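Folylpolyglutamate synthase protein FOLC (Mycobacterium tuberculosis, PDB 2VOS) probably catalyses the ATP-dependent addition of L-glutamate to dihydropteroate, giving dihydrofolate, and the further addition of glutamates to tetrahydrofolate. Local coordinates at residues A[87-92]-A[323-328]; A[276-279]-A[284-287]; A[364-369]-A[396-401]; A[434-439]-A[479-484]. All coordinates share one frame; numbering follows the deposited sequence.

Contact 1. Residues A[87-92]-A[323-328]; sequences TALHRR and GDAVRA
Ala-88 and Ala-325 face each other where the C-terminal end of helix 75-88 meets the first turns of helix 323-331. Their CA atoms are 5.3 Å apart, and the CA-CB bond of each is directed at the other segment. The two methyls do not meet head on. Ala-88 CB lies against the backbone carbonyl of Ala-325, 3.2 Å from Ala-325 O, a close approach. Ala-325 CB in turn lies 3.7 Å from Ala-88 O. Each methyl therefore packs on the carbonyl group of its partner. Leu-89 adds the apolar contact. Its CG is anti to the carbonyl carbon (chi1 -70°), and from there the CD2 branch reaches Ala-325 CB at 3.7 Å. The same leucine also packs on Val-309 of helix 296-312 and on Phe-313. Ala-328, one turn after Ala-325, borders the Ala-88 methyl more loosely.

Helix 75-88 ends here in a Schellman motif. His-90, with positive phi, is its C-prime residue, and His-90 N bonds to Thr-87 O at 2.8 Å. The chain then turns toward strand 93-96 of the nucleotide-binding sheet. Arg-91 NH1 folds back on Leu-89 O at 2.9 Å and helps to hold the turn after the leucine.

No polar bond links the two segments. Small methyls and one leucine branch make the join, so it depends on close fit of the two backbones rather than on charge or hydrogen bonding.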
loop_
_atom_site.group_PDB
_atom_site.type_symbol
_atom_site.label_atom_id
_atom_site.label_comp_id
_atom_site.label_asym_id
_atom_site.label_seq_id
_atom_site.Cartn_x
_atom_site.Cartn_y
_atom_site.Cartn_z
ATOM N N THR A 87 1.953 -15.595 9.574
ATOM C CA THR A 87 1.680 -16.881 8.926
ATOM C C THR A 87 2.861 -17.887 9.115
ATOM O O THR A 87 2.648 -19.087 9.299
ATOM C CB THR A 87 1.411 -16.641 7.378
ATOM O OG1 THR A 87 0.186 -15.855 7.232
ATOM C CG2 THR A 87 1.264 -17.976 6.651
ATOM N N ALA A 88 4.083 -17.395 8.997
ATOM C CA ALA A 88 5.327 -18.180 9.257
ATOM C C ALA A 88 5.372 -18.655 10.732
ATOM O O ALA A 88 6.032 -19.673 11.054
ATOM C CB ALA A 88 6.585 -17.314 8.978
ATOM N N LEU A 89 4.685 -17.928 11.619
ATOM C CA LEU A 89 4.558 -18.305 13.028
ATOM C C LEU A 89 3.298 -19.171 13.198
ATOM O O LEU A 89 2.888 -19.496 14.332
ATOM C CB LEU A 89 4.415 -17.044 13.873
ATOM C CG LEU A 89 5.733 -16.290 13.892
ATOM C CD1 LEU A 89 5.516 -14.868 14.449
ATOM C CD2 LEU A 89 6.703 -17.166 14.778
ATOM N N HIS A 90 2.681 -19.538 12.074
ATOM C CA HIS A 90 1.562 -20.486 12.052
ATOM C C HIS A 90 0.211 -20.087 12.674
ATOM O O HIS A 90 -0.612 -20.983 13.002
ATOM C CB HIS A 90 2.029 -21.792 12.637
ATOM C CG HIS A 90 3.359 -22.187 12.095
ATOM N ND1 HIS A 90 3.507 -22.654 10.809
ATOM C CD2 HIS A 90 4.603 -22.109 12.632
ATOM C CE1 HIS A 90 4.790 -22.906 10.597
ATOM N NE2 HIS A 90 5.466 -22.611 11.699
ATOM N N ARG A 91 -0.012 -18.774 12.797
ATOM C CA ARG A 91 -1.369 -18.253 13.121
ATOM C C ARG A 91 -2.110 -17.908 11.827
ATOM O O ARG A 91 -1.506 -17.483 10.839
ATOM C CB ARG A 91 -1.268 -16.999 13.988
ATOM C CG ARG A 91 -1.150 -17.298 15.503
ATOM C CD ARG A 91 0.056 -18.192 15.854
ATOM N NE ARG A 91 0.362 -18.079 17.304
ATOM C CZ ARG A 91 1.551 -18.314 17.846
ATOM N NH1 ARG A 91 2.586 -18.689 17.075
ATOM N NH2 ARG A 91 1.722 -18.143 19.137
ATOM N N ARG A 92 -3.418 -18.080 11.837
ATOM C CA ARG A 92 -4.197 -17.904 10.664
ATOM C C ARG A 92 -4.498 -16.439 10.568
ATOM O O ARG A 92 -4.962 -15.827 11.559
ATOM C CB ARG A 92 -5.484 -18.712 10.809
ATOM C CG ARG A 92 -6.259 -18.697 9.578
ATOM C CD ARG A 92 -7.400 -19.715 9.609
ATOM N NE ARG A 92 -7.721 -19.866 8.230
ATOM C CZ ARG A 92 -8.921 -20.157 7.795
ATOM N NH1 ARG A 92 -9.105 -20.293 6.504
ATOM N NH2 ARG A 92 -9.898 -20.355 8.674
ATOM N N GLY A 323 14.027 -17.296 15.030
ATOM C CA GLY A 323 14.693 -16.694 13.853
ATOM C C GLY A 323 14.436 -17.413 12.520
ATOM O O GLY A 323 14.382 -16.772 11.470
ATOM N N ASP A 324 14.283 -18.743 12.544
ATOM C CA ASP A 324 13.930 -19.474 11.305
ATOM C C ASP A 324 12.558 -19.047 10.799
ATOM O O ASP A 324 12.340 -18.989 9.589
ATOM C CB ASP A 324 13.911 -20.994 11.542
ATOM C CG ASP A 324 15.302 -21.557 11.807
ATOM O OD1 ASP A 324 16.302 -20.796 11.683
ATOM O OD2 ASP A 324 15.438 -22.755 12.125
ATOM N N ALA A 325 11.610 -18.792 11.715
ATOM C CA ALA A 325 10.275 -18.400 11.263
ATOM C C ALA A 325 10.320 -16.965 10.692
ATOM O O ALA A 325 9.668 -16.609 9.675
ATOM C CB ALA A 325 9.281 -18.481 12.454
ATOM N N VAL A 326 11.106 -16.102 11.343
ATOM C CA VAL A 326 11.269 -14.743 10.803
ATOM C C VAL A 326 11.929 -14.818 9.389
ATOM O O VAL A 326 11.500 -14.133 8.491
ATOM C CB VAL A 326 12.135 -13.900 11.727
ATOM C CG1 VAL A 326 12.637 -12.612 11.038
ATOM C CG2 VAL A 326 11.406 -13.657 13.145
ATOM N N ARG A 327 13.011 -15.584 9.225
ATOM C CA ARG A 327 13.624 -15.716 7.898
ATOM C C ARG A 327 12.624 -16.264 6.880
ATOM O O ARG A 327 12.533 -15.741 5.754
ATOM C CB ARG A 327 14.830 -16.616 7.952
ATOM C CG ARG A 327 16.073 -15.861 8.384
ATOM C CD ARG A 327 17.363 -16.722 8.482
ATOM N NE ARG A 327 17.318 -17.655 9.627
ATOM C CZ ARG A 327 17.595 -17.308 10.890
ATOM N NH1 ARG A 327 17.505 -18.221 11.865
ATOM N NH2 ARG A 327 17.934 -16.041 11.207
ATOM N N ALA A 328 11.895 -17.305 7.270
ATOM C CA ALA A 328 10.875 -17.916 6.355
ATOM C C ALA A 328 9.741 -16.936 5.989
ATOM O O ALA A 328 9.292 -16.925 4.828
ATOM C CB ALA A 328 10.328 -19.251 6.932
#

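Contact 2. Residues A[276-279]-A[284-287]; sequences VLQL and GVYS
A beta hairpin joins strands 274-281 and 284-291, and this contact is its part near the turn. The strand segments run antiparallel at 168°, with their axes 4.8 Å apart at closest approach. Leu-279 and Tyr-286 are a hydrogen-bonded pair. Leu-279 N donates to Tyr-286 O at 2.9 Å, and Tyr-286 N donates to Leu-279 O at 2.8 Å. Both bonds are nearly straight. Leu-279 O also receives a CA-H...O contact from Val-285 CA at 3.4 Å, and it lies at the edge of the Tyr-286 ring, in its plane.

The hairpin forms two strands of a three-stranded antiparallel sheet, with strand 264-271 on the far side of 274-281. Leu-279 and Tyr-286 share the face that is covered by helices 296-312 and 323-331. There Leu-279 packs on Val-303 and Phe-330, and Tyr-286 on Leu-306 and Val-326. Tyr-286 OH is hydrogen-bonded to Glu-310 of helix 296-312 and to the backbone N of Leu-321, in the loop before helix 323-331.

Gln-278, Val-285 and Ser-287 meet on the other face. The glutamine chain is extended, with CG anti to the backbone N (chi1 -176°). This carries its amide alongside the neighbouring strand. Gln-278 NE2 donates to Ser-287 OG at 3.2 Å; the bond is long but straight (174°), and OG lies in the amide plane. Gln-278 OE1 accepts from Arg-267 NH1 on the third strand, so both ends of the amide are used and its rotation is fixed. Gln-278 CG also rests on Val-285 CG1 at 3.8 Å.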
loop_
_atom_site.group_PDB
_atom_site.type_symbol
_atom_site.label_atom_id
_atom_site.label_comp_id
_atom_site.label_asym_id
_atom_site.label_seq_id
_atom_site.Cartn_x
_atom_site.Cartn_y
_atom_site.Cartn_z
ATOM N N VAL A 276 19.676 -8.841 1.345
ATOM C CA VAL A 276 19.851 -9.621 2.535
ATOM C C VAL A 276 20.027 -8.619 3.675
ATOM O O VAL A 276 20.805 -7.676 3.565
ATOM C CB VAL A 276 21.088 -10.494 2.392
ATOM C CG1 VAL A 276 21.346 -11.204 3.749
ATOM C CG2 VAL A 276 20.876 -11.580 1.256
ATOM N N LEU A 277 19.320 -8.826 4.775
ATOM C CA LEU A 277 19.278 -7.886 5.891
ATOM C C LEU A 277 19.777 -8.468 7.201
ATOM O O LEU A 277 19.607 -9.651 7.488
ATOM C CB LEU A 277 17.794 -7.416 6.110
ATOM C CG LEU A 277 17.085 -6.953 4.822
ATOM C CD1 LEU A 277 15.560 -6.635 5.112
ATOM C CD2 LEU A 277 17.766 -5.748 4.268
ATOM N N GLN A 278 20.321 -7.605 8.039
ATOM C CA GLN A 278 20.472 -7.930 9.430
ATOM C C GLN A 278 19.672 -6.892 10.203
ATOM O O GLN A 278 19.953 -5.680 10.099
ATOM C CB GLN A 278 21.965 -7.818 9.860
ATOM C CG GLN A 278 22.115 -8.248 11.304
ATOM C CD GLN A 278 23.559 -8.250 11.759
ATOM O OE1 GLN A 278 24.232 -7.199 11.738
ATOM N NE2 GLN A 278 24.045 -9.438 12.198
ATOM N N LEU A 279 18.687 -7.351 10.978
ATOM C CA LEU A 279 17.760 -6.441 11.655
ATOM C C LEU A 279 17.867 -6.548 13.174
ATOM O O LEU A 279 17.835 -7.645 13.732
ATOM C CB LEU A 279 16.328 -6.764 11.231
ATOM C CG LEU A 279 16.000 -6.734 9.722
ATOM C CD1 LEU A 279 14.493 -7.157 9.414
ATOM C CD2 LEU A 279 16.253 -5.357 9.109
ATOM N N GLY A 284 15.883 -8.731 19.792
ATOM C CA GLY A 284 17.294 -9.002 19.519
ATOM C C GLY A 284 17.666 -8.896 18.041
ATOM O O GLY A 284 16.899 -8.368 17.227
ATOM N N VAL A 285 18.829 -9.422 17.683
ATOM C CA VAL A 285 19.308 -9.341 16.325
ATOM C C VAL A 285 18.894 -10.576 15.504
ATOM O O VAL A 285 19.097 -11.713 15.919
ATOM C CB VAL A 285 20.831 -9.205 16.314
ATOM C CG1 VAL A 285 21.387 -9.129 14.882
ATOM C CG2 VAL A 285 21.238 -7.978 17.136
ATOM N N TYR A 286 18.297 -10.356 14.333
ATOM C CA TYR A 286 17.951 -11.428 13.444
ATOM C C TYR A 286 18.823 -11.269 12.198
ATOM O O TYR A 286 18.809 -10.218 11.588
ATOM C CB TYR A 286 16.470 -11.348 13.072
ATOM C CG TYR A 286 15.488 -11.381 14.263
ATOM C CD1 TYR A 286 14.851 -12.561 14.656
ATOM C CD2 TYR A 286 15.227 -10.247 14.981
ATOM C CE1 TYR A 286 13.953 -12.586 15.763
ATOM C CE2 TYR A 286 14.345 -10.258 16.087
ATOM C CZ TYR A 286 13.690 -11.428 16.451
ATOM O OH TYR A 286 12.780 -11.408 17.512
ATOM N N SER A 287 19.553 -12.319 11.802
ATOM C CA SER A 287 20.574 -12.245 10.713
ATOM C C SER A 287 20.199 -13.021 9.452
ATOM O O SER A 287 19.375 -13.881 9.527
ATOM C CB SER A 287 21.892 -12.820 11.231
ATOM O OG SER A 287 22.284 -12.084 12.389
#

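Contact 3. Residues A[364-369]-A[396-401]; sequences QTLAHE and PVFDSV
The end of helix 356-368 runs past the loop that leads into strand 400-403, and the two backbones stay well apart. The nearest CA atoms, those of Ala-367 and Val-397, are 7.0 Å from each other. Side chains therefore bridge the gap. The contact belongs to the C-terminal glutamate ligase domain of the Mur ligase type, where helices pack on a mixed sheet of six strands. Helix 356-368 leads into strand 374-379, and helix 387-394 leads through this loop into the adjacent parallel strand 400-403.

Leu-366 and Ala-367 both direct their CA-CB bonds at the loop. The methyl of Ala-367 touches Val-397 CG1 at 4.1 Å, near the solvent side. Leu-366 lies deeper and also packs on Leu-375 and Val-467 of the sheet. Its CD1 branch serves two neighbours in the loop. One is Val-397 CG2, at 4.3 Å. This valine branch stands between the backbone N and the carbonyl carbon, while CG1 is anti to the carbonyl carbon (chi1 -72°); the two branches thus divide between leucine and alanine.

The Phe-398 ring also packs on Val-467 and, from helix 414-425, on Phe-425. It crosses the leucine side chain at a slant, and its CE1 atom stands 3.9 Å from Leu-366 CD1.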
loop_
_atom_site.group_PDB
_atom_site.type_symbol
_atom_site.label_atom_id
_atom_site.label_comp_id
_atom_site.label_asym_id
_atom_site.label_seq_id
_atom_site.Cartn_x
_atom_site.Cartn_y
_atom_site.Cartn_z
ATOM N N GLN A 364 15.753 6.018 -6.665
ATOM C CA GLN A 364 16.974 5.606 -5.995
ATOM C C GLN A 364 17.246 4.102 -6.191
ATOM O O GLN A 364 18.417 3.697 -6.353
ATOM C CB GLN A 364 16.900 5.873 -4.517
ATOM C CG GLN A 364 17.103 7.337 -4.175
ATOM C CD GLN A 364 16.955 7.536 -2.689
ATOM O OE1 GLN A 364 17.832 7.124 -1.925
ATOM N NE2 GLN A 364 15.821 8.106 -2.259
ATOM N N THR A 365 16.183 3.301 -6.116
ATOM C CA THR A 365 16.301 1.851 -6.285
ATOM C C THR A 365 16.783 1.502 -7.708
ATOM O O THR A 365 17.688 0.653 -7.896
ATOM C CB THR A 365 14.954 1.172 -6.012
ATOM O OG1 THR A 365 14.506 1.538 -4.699
ATOM C CG2 THR A 365 15.085 -0.404 -6.055
ATOM N N LEU A 366 16.203 2.140 -8.717
ATOM C CA LEU A 366 16.573 1.893 -10.097
ATOM C C LEU A 366 18.049 2.224 -10.342
ATOM O O LEU A 366 18.750 1.509 -11.053
ATOM C CB LEU A 366 15.711 2.749 -11.060
ATOM C CG LEU A 366 14.240 2.320 -11.153
ATOM C CD1 LEU A 366 13.427 3.445 -11.808
ATOM C CD2 LEU A 366 14.070 0.954 -11.861
ATOM N N ALA A 367 18.527 3.285 -9.695
ATOM C CA ALA A 367 19.903 3.759 -9.852
ATOM C C ALA A 367 20.909 2.952 -8.996
ATOM O O ALA A 367 22.078 2.730 -9.391
ATOM C CB ALA A 367 19.962 5.240 -9.481
ATOM N N HIS A 368 20.477 2.535 -7.818
ATOM C CA HIS A 368 21.391 1.893 -6.911
ATOM C C HIS A 368 21.466 0.377 -6.983
ATOM O O HIS A 368 22.472 -0.188 -6.595
ATOM C CB HIS A 368 21.050 2.267 -5.471
ATOM C CG HIS A 368 21.134 3.732 -5.188
ATOM N ND1 HIS A 368 20.547 4.301 -4.077
ATOM C CD2 HIS A 368 21.763 4.738 -5.839
ATOM C CE1 HIS A 368 20.795 5.599 -4.073
ATOM N NE2 HIS A 368 21.540 5.882 -5.122
ATOM N N GLU A 369 20.426 -0.286 -7.455
ATOM C CA GLU A 369 20.334 -1.703 -7.319
ATOM C C GLU A 369 20.346 -2.376 -8.678
ATOM O O GLU A 369 20.264 -3.575 -8.776
ATOM C CB GLU A 369 19.042 -2.057 -6.540
ATOM C CG GLU A 369 19.107 -1.491 -5.122
ATOM C CD GLU A 369 18.033 -2.027 -4.136
ATOM O OE1 GLU A 369 17.391 -3.090 -4.333
ATOM O OE2 GLU A 369 17.925 -1.380 -3.083
ATOM N N PRO A 396 15.836 12.390 -13.053
ATOM C CA PRO A 396 17.220 11.925 -13.073
ATOM C C PRO A 396 17.414 10.457 -13.525
ATOM O O PRO A 396 18.547 10.061 -13.815
ATOM C CB PRO A 396 17.662 12.081 -11.612
ATOM C CG PRO A 396 16.738 13.166 -11.042
ATOM C CD PRO A 396 15.417 12.793 -11.692
ATOM N N VAL A 397 16.360 9.651 -13.647
ATOM C CA VAL A 397 16.624 8.271 -14.020
ATOM C C VAL A 397 15.949 7.825 -15.310
ATOM O O VAL A 397 16.312 6.780 -15.869
ATOM C CB VAL A 397 16.254 7.258 -12.863
ATOM C CG1 VAL A 397 17.248 7.369 -11.729
ATOM C CG2 VAL A 397 14.782 7.497 -12.369
ATOM N N PHE A 398 14.890 8.511 -15.704
ATOM C CA PHE A 398 14.185 8.164 -16.948
ATOM C C PHE A 398 14.811 9.004 -18.073
ATOM O O PHE A 398 14.676 10.270 -18.113
ATOM C CB PHE A 398 12.660 8.466 -16.884
ATOM C CG PHE A 398 11.857 7.558 -15.920
ATOM C CD1 PHE A 398 12.413 6.420 -15.398
ATOM C CD2 PHE A 398 10.504 7.848 -15.632
ATOM C CE1 PHE A 398 11.691 5.593 -14.564
ATOM C CE2 PHE A 398 9.749 7.027 -14.781
ATOM C CZ PHE A 398 10.332 5.890 -14.250
ATOM N N ASP A 399 15.433 8.322 -19.029
ATOM C CA ASP A 399 15.962 9.011 -20.200
ATOM C C ASP A 399 14.835 9.718 -20.949
ATOM O O ASP A 399 15.004 10.849 -21.490
ATOM C CB ASP A 399 16.641 7.985 -21.110
ATOM C CG ASP A 399 17.871 7.456 -20.478
ATOM O OD1 ASP A 399 18.893 8.183 -20.592
ATOM O OD2 ASP A 399 17.794 6.397 -19.767
ATOM N N SER A 400 13.688 9.042 -21.031
ATOM C CA SER A 400 12.494 9.735 -21.497
ATOM C C SER A 400 11.267 9.173 -20.862
ATOM O O SER A 400 11.317 8.138 -20.180
ATOM C CB SER A 400 12.384 9.769 -23.044
ATOM O OG SER A 400 12.115 8.492 -23.547
ATOM N N VAL A 401 10.136 9.816 -21.105
ATOM C CA VAL A 401 8.901 9.365 -20.521
ATOM C C VAL A 401 7.795 9.365 -21.583
ATOM O O VAL A 401 7.776 10.232 -22.477
ATOM C CB VAL A 401 8.607 10.223 -19.278
ATOM C CG1 VAL A 401 8.424 11.744 -19.675
ATOM C CG2 VAL A 401 7.448 9.666 -18.489
#

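Contact 4. Residues A[434-439]-A[479-484]; sequences ENLRDA and RTLFGR
Leu-436 and Leu-481 make the apolar contact. Leu-481 CD1 rests on Leu-436 CD2 and CG: Leu-436 CD2 is 3.9 Å from Leu-481 CD1, and Leu-436 CG is 4.0 Å from the same methyl. Leu-436 has CG anti to the backbone N (chi1 -171°), and its CA-CB bond is directed at the other helix. It is buried, packing also on Ala-477, Ala-478 and Val-378. Leu-481 lies nearer the surface, and its other branch meets a charged group. Leu-481 CD2 sits at the edge of the Arg-437 guanidinium, near its plane, 3.5 Å from Arg-437 NH2. The arginine chain is bent at chi3 (-49°), which lays its end beside the leucine.

The contact joins the start of helix 436-451 to the end of helix 472-481, in the C-terminal domain built on the mixed sheet. The nearest CA atoms, of Arg-437 and Leu-481, are 7.8 Å apart.

Hydrogen bonds cap the start of one helix and close the end of the other. Asn-435 is the N-cap of helix 436-451; its OD1 accepts from Asp-438 N at 2.8 Å in a nearly straight bond (174°). Helix 472-481 closes in a Schellman motif at Gly-483, which has positive phi. Gly-483 N bonds to Thr-480 O at 2.9 Å, and Arg-484 N bonds to Arg-479 O at 3.2 Å.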
loop_
_atom_site.group_PDB
_atom_site.type_symbol
_atom_site.label_atom_id
_atom_site.label_comp_id
_atom_site.label_asym_id
_atom_site.label_seq_id
_atom_site.Cartn_x
_atom_site.Cartn_y
_atom_site.Cartn_z
ATOM N N GLU A 434 -2.419 7.474 -26.283
ATOM C CA GLU A 434 -3.815 7.592 -25.871
ATOM C C GLU A 434 -4.168 6.631 -24.755
ATOM O O GLU A 434 -5.087 6.909 -23.953
ATOM C CB GLU A 434 -4.765 7.369 -27.052
ATOM C CG GLU A 434 -4.619 8.406 -28.205
ATOM C CD GLU A 434 -5.709 8.250 -29.295
ATOM O OE1 GLU A 434 -6.778 7.638 -29.017
ATOM O OE2 GLU A 434 -5.504 8.739 -30.437
ATOM N N ASN A 435 -3.489 5.482 -24.699
ATOM C CA ASN A 435 -3.801 4.508 -23.668
ATOM C C ASN A 435 -2.550 3.703 -23.304
ATOM O O ASN A 435 -1.492 3.784 -23.972
ATOM C CB ASN A 435 -4.937 3.580 -24.119
ATOM C CG ASN A 435 -4.576 2.791 -25.355
ATOM O OD1 ASN A 435 -3.558 2.100 -25.377
ATOM N ND2 ASN A 435 -5.381 2.912 -26.391
ATOM N N LEU A 436 -2.669 2.958 -22.225
ATOM C CA LEU A 436 -1.564 2.259 -21.656
ATOM C C LEU A 436 -0.912 1.243 -22.582
ATOM O O LEU A 436 0.333 1.106 -22.607
ATOM C CB LEU A 436 -2.037 1.585 -20.357
ATOM C CG LEU A 436 -0.921 0.989 -19.538
ATOM C CD1 LEU A 436 0.059 2.078 -19.137
ATOM C CD2 LEU A 436 -1.480 0.275 -18.261
ATOM N N ARG A 437 -1.720 0.473 -23.311
ATOM C CA ARG A 437 -1.138 -0.477 -24.233
ATOM C C ARG A 437 -0.344 0.253 -25.308
ATOM O O ARG A 437 0.765 -0.136 -25.632
ATOM C CB ARG A 437 -2.230 -1.345 -24.870
ATOM C CG ARG A 437 -1.705 -2.483 -25.761
ATOM C CD ARG A 437 -2.881 -3.406 -26.229
ATOM N NE ARG A 437 -3.731 -3.792 -25.084
ATOM C CZ ARG A 437 -4.797 -4.588 -25.162
ATOM N NH1 ARG A 437 -5.167 -5.102 -26.347
ATOM N NH2 ARG A 437 -5.506 -4.872 -24.068
ATOM N N ASP A 438 -0.911 1.306 -25.874
ATOM C CA ASP A 438 -0.163 2.121 -26.830
ATOM C C ASP A 438 1.166 2.643 -26.201
ATOM O O ASP A 438 2.220 2.635 -26.863
ATOM C CB ASP A 438 -1.004 3.322 -27.293
ATOM C CG ASP A 438 -2.079 2.969 -28.376
ATOM O OD1 ASP A 438 -2.295 1.781 -28.748
ATOM O OD2 ASP A 438 -2.699 3.953 -28.856
ATOM N N ALA A 439 1.096 3.138 -24.966
ATOM C CA ALA A 439 2.242 3.754 -24.297
ATOM C C ALA A 439 3.339 2.724 -24.136
ATOM O O ALA A 439 4.497 3.016 -24.417
ATOM C CB ALA A 439 1.885 4.297 -22.957
ATOM N N ARG A 479 -0.317 -4.642 -14.726
ATOM C CA ARG A 479 -0.139 -5.958 -14.225
ATOM C C ARG A 479 -1.122 -6.936 -14.955
ATOM O O ARG A 479 -0.780 -8.102 -15.286
ATOM C CB ARG A 479 -0.317 -5.975 -12.692
ATOM C CG ARG A 479 0.265 -7.253 -12.046
ATOM C CD ARG A 479 0.399 -7.100 -10.479
ATOM N NE ARG A 479 1.285 -8.134 -9.941
ATOM C CZ ARG A 479 0.915 -9.375 -9.658
ATOM N NH1 ARG A 479 -0.344 -9.767 -9.834
ATOM N NH2 ARG A 479 1.822 -10.248 -9.212
ATOM N N THR A 480 -2.351 -6.477 -15.185
ATOM C CA THR A 480 -3.356 -7.242 -15.902
ATOM C C THR A 480 -2.968 -7.417 -17.397
ATOM O O THR A 480 -3.112 -8.499 -17.956
ATOM C CB THR A 480 -4.703 -6.529 -15.760
ATOM O OG1 THR A 480 -5.166 -6.634 -14.398
ATOM C CG2 THR A 480 -5.752 -7.107 -16.727
ATOM N N LEU A 481 -2.467 -6.375 -18.044
ATOM C CA LEU A 481 -1.927 -6.500 -19.394
ATOM C C LEU A 481 -0.844 -7.585 -19.506
ATOM O O LEU A 481 -0.764 -8.287 -20.522
ATOM C CB LEU A 481 -1.362 -5.169 -19.901
ATOM C CG LEU A 481 -2.420 -4.078 -20.156
ATOM C CD1 LEU A 481 -1.734 -2.763 -20.614
ATOM C CD2 LEU A 481 -3.524 -4.574 -21.180
ATOM N N PHE A 482 -0.014 -7.723 -18.474
ATOM C CA PHE A 482 1.043 -8.723 -18.487
ATOM C C PHE A 482 0.563 -10.085 -18.015
ATOM O O PHE A 482 1.348 -11.007 -17.877
ATOM C CB PHE A 482 2.238 -8.213 -17.645
ATOM C CG PHE A 482 3.140 -7.304 -18.430
ATOM C CD1 PHE A 482 4.103 -7.855 -19.244
ATOM C CD2 PHE A 482 3.006 -5.911 -18.384
ATOM C CE1 PHE A 482 4.911 -7.085 -19.971
ATOM C CE2 PHE A 482 3.805 -5.131 -19.103
ATOM C CZ PHE A 482 4.760 -5.718 -19.937
ATOM N N GLY A 483 -0.742 -10.204 -17.754
ATOM C CA GLY A 483 -1.382 -11.488 -17.519
ATOM C C GLY A 483 -1.198 -12.093 -16.115
ATOM O O GLY A 483 -1.344 -13.335 -15.986
ATOM N N ARG A 484 -0.819 -11.300 -15.105
ATOM C CA ARG A 484 -0.548 -11.842 -13.768
ATOM C C ARG A 484 -1.848 -11.918 -12.975
ATOM O O ARG A 484 -2.717 -11.036 -13.100
ATOM C CB ARG A 484 0.471 -10.982 -13.010
ATOM C CG ARG A 484 1.735 -10.707 -13.784
ATOM C CD ARG A 484 2.567 -11.937 -14.016
ATOM N NE ARG A 484 3.310 -11.918 -15.290
ATOM C CZ ARG A 484 4.625 -11.756 -15.386
ATOM N NH1 ARG A 484 5.342 -11.578 -14.290
ATOM N NH2 ARG A 484 5.222 -11.772 -16.562
#

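In the fold
Contacts 1 and 2 lie on the same side of the chain's centre, 15 Å apart between centres. They touch through helix 323-331, where Arg-327 NH2 probably bonds to Ser-287 O. This helix thus lies between the hairpin and helix 75-88. Along the chain, contact 2 is nested inside the loop closed by contact 1. Contacts 3 and 4 follow in series. They share the mixed six-stranded sheet of the C-terminal domain, with centres 21 Å apart. Contacts 2 and 3 come within about 8 Å between nearest atoms without touching. Contacts 1 and 2 lie with the nucleotide-binding part, contacts 3 and 4 with the C-terminal domain, and ADP is bound by residues of both.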